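Local coordinates for ssDNA binding protein (Aeropyrum pernix, PDB 4PSN), which binds single-stranded DNA, which the protein probably entraps in a system of tunnels formed between its subunits, at residues Val134-Tyr139 and Ile152-Asn157; Glu127-Thr132 and Glu215-Val220. All coordinates share one frame; numbering follows the deposited sequence.

In the fold
Both contacts lie in the C-terminal part of the chain, within the range of the Thermo-DBP-RP2 C-terminal domain, and their centres are about 9 Å apart. Interaction 1 joins the two strands of a hairpin, 137-143 and 146-155; interaction 2 sets the end of helix 206-218 against strand 125-131, which is the other neighbour of strand 137-143. Along the chain 127-132 comes first, both segments of interaction 1 follow, and 215-220 closes the order. V138 belongs to both neighbourhoods: its backbone pairs with V129 and G130, and its side chain packs on V220. Sheet pairing and helix packing therefore share one strand, and both contacts also touch the second subunit.

Interaction 1. Residues Val134-Tyr139 and Ile152-Asn157; sequences VGDVVY and IVTPLN
D136 CG and T154 OG1 both stand anti to their own carbonyl carbons, beside the backbone N (chi1 -47° and -52°); the two side chains lie side by side, pointing the same way. The hydroxyl T154 OG1 donates to D136 OD1 over 2.6 Å, reaching the anti lone pair, away from the other oxygen. OD2 is held as well, by the hydroxyl of T132 and by a salt bridge to R176 of the second subunit, so a short, forked acid suits this spot. An alanine here would probably leave the T132 hydroxyl and R176 of the second subunit without their carboxylate, and T154 without its acceptor.

Beyond this polar end runs an antiparallel beta hairpin. V137 and V153 form a hydrogen-bonded pair: V137 N gives to V153 O and V153 N to V137 O, both at 2.8 Å and both nearly straight, with an N-H...O angle of 167° at the first. Next along, V138 and I152 make a non-hydrogen-bonded pair on the face turned to helix 206-218, and V138 CG2 lies 4.1 Å from I152 CG1. I152 CD1 also packs on D136 CB at 3.7 Å. Beta-branched valine and isoleucine suit extended strands, as at V137, V138, I152 and V153. On the face of V137 and V153, the methyl V153 CG2 meets Y139 CE2 obliquely at 4.0 Å, while the phenol oxygen is bonded to D187. G135 has a positive phi, where a side chain would jam against the preceding carbonyl oxygen.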
ATOM      1  N   VAL C 134      24.704  23.635 -29.362  1.00 28.67           N
ATOM      2  CA  VAL C 134      24.105  24.871 -29.850  1.00 30.70           C
ATOM      3  C   VAL C 134      24.471  26.070 -28.979  1.00 31.46           C
ATOM      4  O   VAL C 134      23.915  27.150 -29.141  1.00 33.24           O
ATOM      5  CB  VAL C 134      22.575  24.739 -29.981  1.00 37.92           C
ATOM      6  CG1 VAL C 134      22.235  23.628 -30.958  1.00 41.36           C
ATOM      7  CG2 VAL C 134      21.949  24.443 -28.633  1.00 41.53           C
ATOM      8  N   GLY C 135      25.401  25.867 -28.044  1.00 32.09           N
ATOM      9  CA  GLY C 135      25.898  26.950 -27.206  1.00 33.50           C
ATOM     10  C   GLY C 135      25.137  27.308 -25.928  1.00 29.65           C
ATOM     11  O   GLY C 135      25.337  28.396 -25.387  1.00 28.04           O
ATOM     12  N   ASP C 136      24.267  26.421 -25.441  1.00 22.91           N
ATOM     13  CA  ASP C 136      23.694  26.614 -24.112  1.00 22.51           C
ATOM     14  C   ASP C 136      24.815  26.346 -23.114  1.00 23.85           C
ATOM     15  O   ASP C 136      25.723  25.574 -23.401  1.00 26.84           O
ATOM     16  CB  ASP C 136      22.558  25.620 -23.803  1.00 21.33           C
ATOM     17  CG  ASP C 136      21.548  25.489 -24.926  1.00 38.18           C
ATOM     18  OD1 ASP C 136      20.578  26.269 -24.960  1.00 41.91           O
ATOM     19  OD2 ASP C 136      21.703  24.572 -25.755  1.00 46.22           O
ATOM     20  N   VAL C 137      24.732  26.947 -21.933  1.00 20.30           N
ATOM     21  CA  VAL C 137      25.705  26.683 -20.876  1.00 22.12           C
ATOM     22  C   VAL C 137      25.071  25.819 -19.778  1.00 22.72           C
ATOM     23  O   VAL C 137      23.983  26.123 -19.291  1.00 19.20           O
ATOM     24  CB  VAL C 137      26.237  27.984 -20.264  1.00 23.29           C
ATOM     25  CG1 VAL C 137      27.420  27.681 -19.325  1.00 23.33           C
ATOM     26  CG2 VAL C 137      26.655  28.931 -21.373  1.00 31.47           C
ATOM     27  N   VAL C 138      25.760  24.752 -19.388  1.00 21.71           N
ATOM     28  CA  VAL C 138      25.246  23.823 -18.386  1.00 21.20           C
ATOM     29  C   VAL C 138      26.045  23.884 -17.085  1.00 20.35           C
ATOM     30  O   VAL C 138      27.276  23.844 -17.103  1.00 22.32           O
ATOM     31  CB  VAL C 138      25.222  22.374 -18.922  1.00 22.33           C
ATOM     32  CG1 VAL C 138      24.930  21.375 -17.800  1.00 20.73           C
ATOM     33  CG2 VAL C 138      24.184  22.253 -20.032  1.00 21.93           C
ATOM     34  N   TYR C 139      25.328  23.997 -15.972  1.00 19.01           N
ATOM     35  CA  TYR C 139      25.930  24.048 -14.645  1.00 14.92           C
ATOM     36  C   TYR C 139      25.405  22.909 -13.809  1.00 20.85           C
ATOM     37  O   TYR C 139      24.220  22.564 -13.882  1.00 20.30           O
ATOM     38  CB  TYR C 139      25.565  25.354 -13.918  1.00 16.92           C
ATOM     39  CG  TYR C 139      26.041  26.582 -14.616  1.00 23.03           C
ATOM     40  CD1 TYR C 139      27.226  27.215 -14.239  1.00 25.78           C
ATOM     41  CD2 TYR C 139      25.314  27.110 -15.661  1.00 17.98           C
ATOM     42  CE1 TYR C 139      27.666  28.344 -14.890  1.00 23.44           C
ATOM     43  CE2 TYR C 139      25.737  28.223 -16.307  1.00 20.15           C
ATOM     44  CZ  TYR C 139      26.917  28.837 -15.929  1.00 26.49           C
ATOM     45  OH  TYR C 139      27.321  29.961 -16.600  1.00 27.89           O
ATOM     46  N   ILE C 152      20.383  24.816 -17.025  1.00 17.61           N
ATOM     47  CA  ILE C 152      20.851  25.108 -18.367  1.00 19.99           C
ATOM     48  C   ILE C 152      20.472  26.526 -18.747  1.00 17.39           C
ATOM     49  O   ILE C 152      19.347  26.966 -18.534  1.00 17.60           O
ATOM     50  CB  ILE C 152      20.316  24.085 -19.402  1.00 21.63           C
ATOM     51  CG1 ILE C 152      20.805  24.438 -20.812  1.00 24.24           C
ATOM     52  CG2 ILE C 152      18.777  24.002 -19.355  1.00 20.94           C
ATOM     53  CD1 ILE C 152      20.618  23.267 -21.793  1.00 23.12           C
ATOM     54  N   VAL C 153      21.428  27.246 -19.307  1.00 16.10           N
ATOM     55  CA  VAL C 153      21.233  28.643 -19.639  1.00 17.74           C
ATOM     56  C   VAL C 153      21.413  28.872 -21.133  1.00 17.48           C
ATOM     57  O   VAL C 153      22.453  28.531 -21.711  1.00 20.87           O
ATOM     58  CB  VAL C 153      22.259  29.517 -18.885  1.00 22.54           C
ATOM     59  CG1 VAL C 153      22.105  31.001 -19.292  1.00 19.22           C
ATOM     60  CG2 VAL C 153      22.057  29.349 -17.386  1.00 19.29           C
ATOM     61  N   THR C 154      20.404  29.455 -21.765  1.00 18.64           N
ATOM     62  CA  THR C 154      20.494  29.748 -23.192  1.00 22.60           C
ATOM     63  C   THR C 154      20.636  31.250 -23.402  1.00 20.51           C
ATOM     64  O   THR C 154      19.703  32.000 -23.161  1.00 24.88           O
ATOM     65  CB  THR C 154      19.232  29.265 -23.961  1.00 32.81           C
ATOM     66  OG1 THR C 154      18.967  27.890 -23.658  1.00 32.41           O
ATOM     67  CG2 THR C 154      19.428  29.427 -25.476  1.00 31.22           C
ATOM     68  N   PRO C 155      21.809  31.695 -23.843  1.00 23.60           N
ATOM     69  CA  PRO C 155      22.007  33.132 -24.043  1.00 25.79           C
ATOM     70  C   PRO C 155      21.156  33.621 -25.207  1.00 26.22           C
ATOM     71  O   PRO C 155      21.092  32.986 -26.260  1.00 26.36           O
ATOM     72  CB  PRO C 155      23.506  33.241 -24.373  1.00 29.42           C
ATOM     73  CG  PRO C 155      24.110  31.958 -23.840  1.00 28.62           C
ATOM     74  CD  PRO C 155      23.051  30.925 -24.030  1.00 29.83           C
ATOM     75  N   LEU C 156      20.453  34.718 -24.998  1.00 22.57           N
ATOM     76  CA  LEU C 156      19.720  35.327 -26.091  1.00 27.75           C
ATOM     77  C   LEU C 156      20.522  36.558 -26.499  1.00 34.09           C
ATOM     78  O   LEU C 156      21.710  36.460 -26.780  1.00 45.81           O
ATOM     79  CB  LEU C 156      18.310  35.695 -25.644  1.00 30.92           C
ATOM     80  CG  LEU C 156      17.513  34.504 -25.093  1.00 30.83           C
ATOM     81  CD1 LEU C 156      16.234  34.947 -24.386  1.00 30.59           C
ATOM     82  CD2 LEU C 156      17.217  33.489 -26.195  1.00 28.45           C
ATOM     83  N   ASN C 157      19.891  37.718 -26.508  1.00 30.72           N
ATOM     84  CA  ASN C 157      20.601  38.949 -26.865  1.00 28.76           C
ATOM     85  C   ASN C 157      20.392  39.938 -25.727  1.00 25.23           C
ATOM     86  O   ASN C 157      19.375  40.613 -25.678  1.00 29.12           O
ATOM     87  CB  ASN C 157      20.076  39.482 -28.217  1.00 23.45           C
ATOM     88  CG  ASN C 157      20.777  40.776 -28.671  1.00 33.87           C
ATOM     89  OD1 ASN C 157      21.776  41.204 -28.089  1.00 32.41           O
ATOM     90  ND2 ASN C 157      20.230  41.410 -29.710  1.00 32.24           N
TER

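Interaction 2. Residues Glu127-Thr132 and Glu215-Val220; sequences EKVGET and EILSLV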
ATOM      1  N   GLU C 127      28.604  24.848 -10.395  1.00 26.20           N
ATOM      2  CA  GLU C 127      29.885  24.750 -11.074  1.00 33.00           C
ATOM      3  C   GLU C 127      29.588  24.494 -12.539  1.00 25.35           C
ATOM      4  O   GLU C 127      28.762  23.623 -12.859  1.00 25.07           O
ATOM      5  CB  GLU C 127      30.714  23.605 -10.485  1.00 40.59           C
ATOM      6  CG  GLU C 127      32.215  23.757 -10.698  1.00 61.50           C
ATOM      7  CD  GLU C 127      32.782  25.019 -10.045  1.00 77.19           C
ATOM      8  OE1 GLU C 127      33.103  25.985 -10.779  1.00 78.13           O
ATOM      9  OE2 GLU C 127      32.910  25.043  -8.799  1.00 83.41           O
ATOM     10  N   LYS C 128      30.233  25.259 -13.417  1.00 21.96           N
ATOM     11  CA  LYS C 128      30.069  25.092 -14.852  1.00 27.72           C
ATOM     12  C   LYS C 128      30.538  23.703 -15.287  1.00 28.84           C
ATOM     13  O   LYS C 128      31.608  23.237 -14.883  1.00 28.07           O
ATOM     14  CB  LYS C 128      30.819  26.185 -15.626  1.00 29.30           C
ATOM     15  CG  LYS C 128      30.681  26.063 -17.148  1.00 29.47           C
ATOM     16  CD  LYS C 128      31.023  27.366 -17.866  1.00 37.21           C
ATOM     17  CE  LYS C 128      32.287  28.010 -17.318  1.00 53.22           C
ATOM     18  NZ  LYS C 128      32.667  29.262 -18.059  1.00 60.42           N
ATOM     19  N   VAL C 129      29.702  23.035 -16.076  1.00 23.84           N
ATOM     20  CA  VAL C 129      30.024  21.734 -16.648  1.00 29.64           C
ATOM     21  C   VAL C 129      30.564  21.873 -18.064  1.00 31.84           C
ATOM     22  O   VAL C 129      31.560  21.252 -18.421  1.00 31.64           O
ATOM     23  CB  VAL C 129      28.774  20.842 -16.745  1.00 32.06           C
ATOM     24  CG1 VAL C 129      29.127  19.505 -17.408  1.00 34.56           C
ATOM     25  CG2 VAL C 129      28.168  20.626 -15.384  1.00 32.60           C
ATOM     26  N   GLY C 130      29.885  22.663 -18.888  1.00 28.50           N
ATOM     27  CA  GLY C 130      30.279  22.800 -20.280  1.00 28.46           C
ATOM     28  C   GLY C 130      29.214  23.477 -21.122  1.00 28.13           C
ATOM     29  O   GLY C 130      28.235  23.995 -20.592  1.00 26.87           O
ATOM     30  N   GLU C 131      29.420  23.478 -22.436  1.00 26.74           N
ATOM     31  CA  GLU C 131      28.461  24.026 -23.383  1.00 31.75           C
ATOM     32  C   GLU C 131      27.889  22.929 -24.269  1.00 33.69           C
ATOM     33  O   GLU C 131      28.571  21.958 -24.597  1.00 33.76           O
ATOM     34  CB  GLU C 131      29.119  25.093 -24.255  1.00 34.74           C
ATOM     35  CG  GLU C 131      29.425  26.381 -23.514  1.00 49.68           C
ATOM     36  CD  GLU C 131      29.926  27.489 -24.435  1.00 60.76           C
ATOM     37  OE1 GLU C 131      29.828  27.328 -25.675  1.00 61.62           O
ATOM     38  OE2 GLU C 131      30.418  28.517 -23.912  1.00 65.30           O
ATOM     39  N   THR C 132      26.631  23.085 -24.654  1.00 32.48           N
ATOM     40  CA  THR C 132      26.004  22.160 -25.587  1.00 32.49           C
ATOM     41  C   THR C 132      26.395  22.522 -27.010  1.00 33.75           C
ATOM     42  O   THR C 132      26.979  23.576 -27.264  1.00 28.71           O
ATOM     43  CB  THR C 132      24.494  22.261 -25.528  1.00 30.91           C
ATOM     44  OG1 THR C 132      24.107  23.527 -26.087  1.00 25.97           O
ATOM     45  CG2 THR C 132      23.999  22.116 -24.086  1.00 30.69           C
ATOM     46  N   GLU C 215      18.448  14.851 -18.468  1.00 21.56           N
ATOM     47  CA  GLU C 215      18.312  15.339 -19.830  1.00 25.70           C
ATOM     48  C   GLU C 215      19.221  16.548 -20.039  1.00 29.57           C
ATOM     49  O   GLU C 215      19.778  16.734 -21.118  1.00 22.90           O
ATOM     50  CB  GLU C 215      16.875  15.726 -20.168  1.00 28.84           C
ATOM     51  CG  GLU C 215      16.765  16.283 -21.589  1.00 46.91           C
ATOM     52  CD  GLU C 215      15.360  16.726 -21.978  1.00 63.72           C
ATOM     53  OE1 GLU C 215      14.425  16.554 -21.163  1.00 68.42           O
ATOM     54  OE2 GLU C 215      15.196  17.250 -23.109  1.00 65.01           O
ATOM     55  N   ILE C 216      19.356  17.377 -19.013  1.00 21.51           N
ATOM     56  CA  ILE C 216      20.254  18.525 -19.117  1.00 21.10           C
ATOM     57  C   ILE C 216      21.705  18.068 -19.137  1.00 21.50           C
ATOM     58  O   ILE C 216      22.489  18.508 -19.957  1.00 22.46           O
ATOM     59  CB  ILE C 216      20.064  19.505 -17.945  1.00 21.86           C
ATOM     60  CG1 ILE C 216      18.730  20.239 -18.071  1.00 22.22           C
ATOM     61  CG2 ILE C 216      21.246  20.478 -17.888  1.00 21.32           C
ATOM     62  CD1 ILE C 216      18.450  21.186 -16.891  1.00 20.94           C
ATOM     63  N   LEU C 217      22.089  17.191 -18.224  1.00 23.82           N
ATOM     64  CA  LEU C 217      23.474  16.738 -18.237  1.00 29.11           C
ATOM     65  C   LEU C 217      23.852  15.990 -19.530  1.00 32.03           C
ATOM     66  O   LEU C 217      24.990  16.077 -19.988  1.00 30.32           O
ATOM     67  CB  LEU C 217      23.796  15.906 -16.987  1.00 27.83           C
ATOM     68  CG  LEU C 217      23.779  16.705 -15.682  1.00 28.30           C
ATOM     69  CD1 LEU C 217      23.959  15.789 -14.493  1.00 31.75           C
ATOM     70  CD2 LEU C 217      24.852  17.833 -15.693  1.00 25.29           C
ATOM     71  N   SER C 218      22.899  15.273 -20.121  1.00 30.29           N
ATOM     72  CA  SER C 218      23.168  14.523 -21.349  1.00 36.11           C
ATOM     73  C   SER C 218      23.480  15.437 -22.540  1.00 36.20           C
ATOM     74  O   SER C 218      24.100  15.006 -23.510  1.00 34.94           O
ATOM     75  CB  SER C 218      22.001  13.582 -21.696  1.00 36.14           C
ATOM     76  OG  SER C 218      20.899  14.306 -22.213  1.00 44.12           O
ATOM     77  N   LEU C 219      23.057  16.694 -22.470  1.00 29.73           N
ATOM     78  CA  LEU C 219      23.292  17.624 -23.572  1.00 30.74           C
ATOM     79  C   LEU C 219      24.723  18.120 -23.611  1.00 32.58           C
ATOM     80  O   LEU C 219      25.149  18.701 -24.604  1.00 33.43           O
ATOM     81  CB  LEU C 219      22.359  18.828 -23.481  1.00 33.61           C
ATOM     82  CG  LEU C 219      20.893  18.465 -23.624  1.00 36.07           C
ATOM     83  CD1 LEU C 219      20.006  19.685 -23.391  1.00 37.68           C
ATOM     84  CD2 LEU C 219      20.695  17.896 -25.016  1.00 37.57           C
ATOM     85  N   VAL C 220      25.473  17.909 -22.535  1.00 34.36           N
ATOM     86  CA  VAL C 220      26.797  18.511 -22.468  1.00 42.91           C
ATOM     87  C   VAL C 220      27.781  17.838 -23.412  1.00 61.07           C
ATOM     88  O   VAL C 220      27.873  16.608 -23.452  1.00 63.81           O
ATOM     89  CB  VAL C 220      27.377  18.490 -21.061  1.00 42.52           C
ATOM     90  CG1 VAL C 220      28.721  19.175 -21.063  1.00 48.57           C
ATOM     91  CG2 VAL C 220      26.435  19.165 -20.091  1.00 41.48           C
TER
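V129 and G130 both face V138 in the adjoining strand, a classic beta bulge, and this irregularity in strand 125-131 is what V220 packs against. The contact has no hydrogen bond between its segments and rests on methyl groups. V129 CG1, anti to the backbone N (chi1 177°), reaches into the fork of V220, 3.7 Å from V220 CG1 and 3.8 Å from V220 CG2, the two side chains crossing at a slant. V129's other methyl, CG2, is 4.3 Å from L217 CD2, a looser touch.

Glycine is called for beside it: V220 CG1 lies 4.0 Å from G130 CA, and a beta carbon at G130 would collide with that methyl. Valine suits both V129 and V220, since two methyls on the beta carbon let them mesh close to the backbone.

At the other end T132 lies alongside L219, pointing the same way. The methyl T132 CG2 is 3.7 Å from L219 CB and 3.6 Å from L219 O. Threonine suits this place: its methyl packs on L219 while its hydroxyl bonds the D136 carboxylate. Within 215-220, V220 N bonds to L217 O over 3.2 Å.

E215 salt-bridges R163 of the second subunit, and L219 packs on I152 and on R176 of the second subunit. Helix 206-218 rests on the sheet through I216, which packs on V138 of strand 137-143 and I152 of strand 146-155, and V220, just beyond the helix range, packs on strand 125-131, the outermost strand of the sheet within this chain.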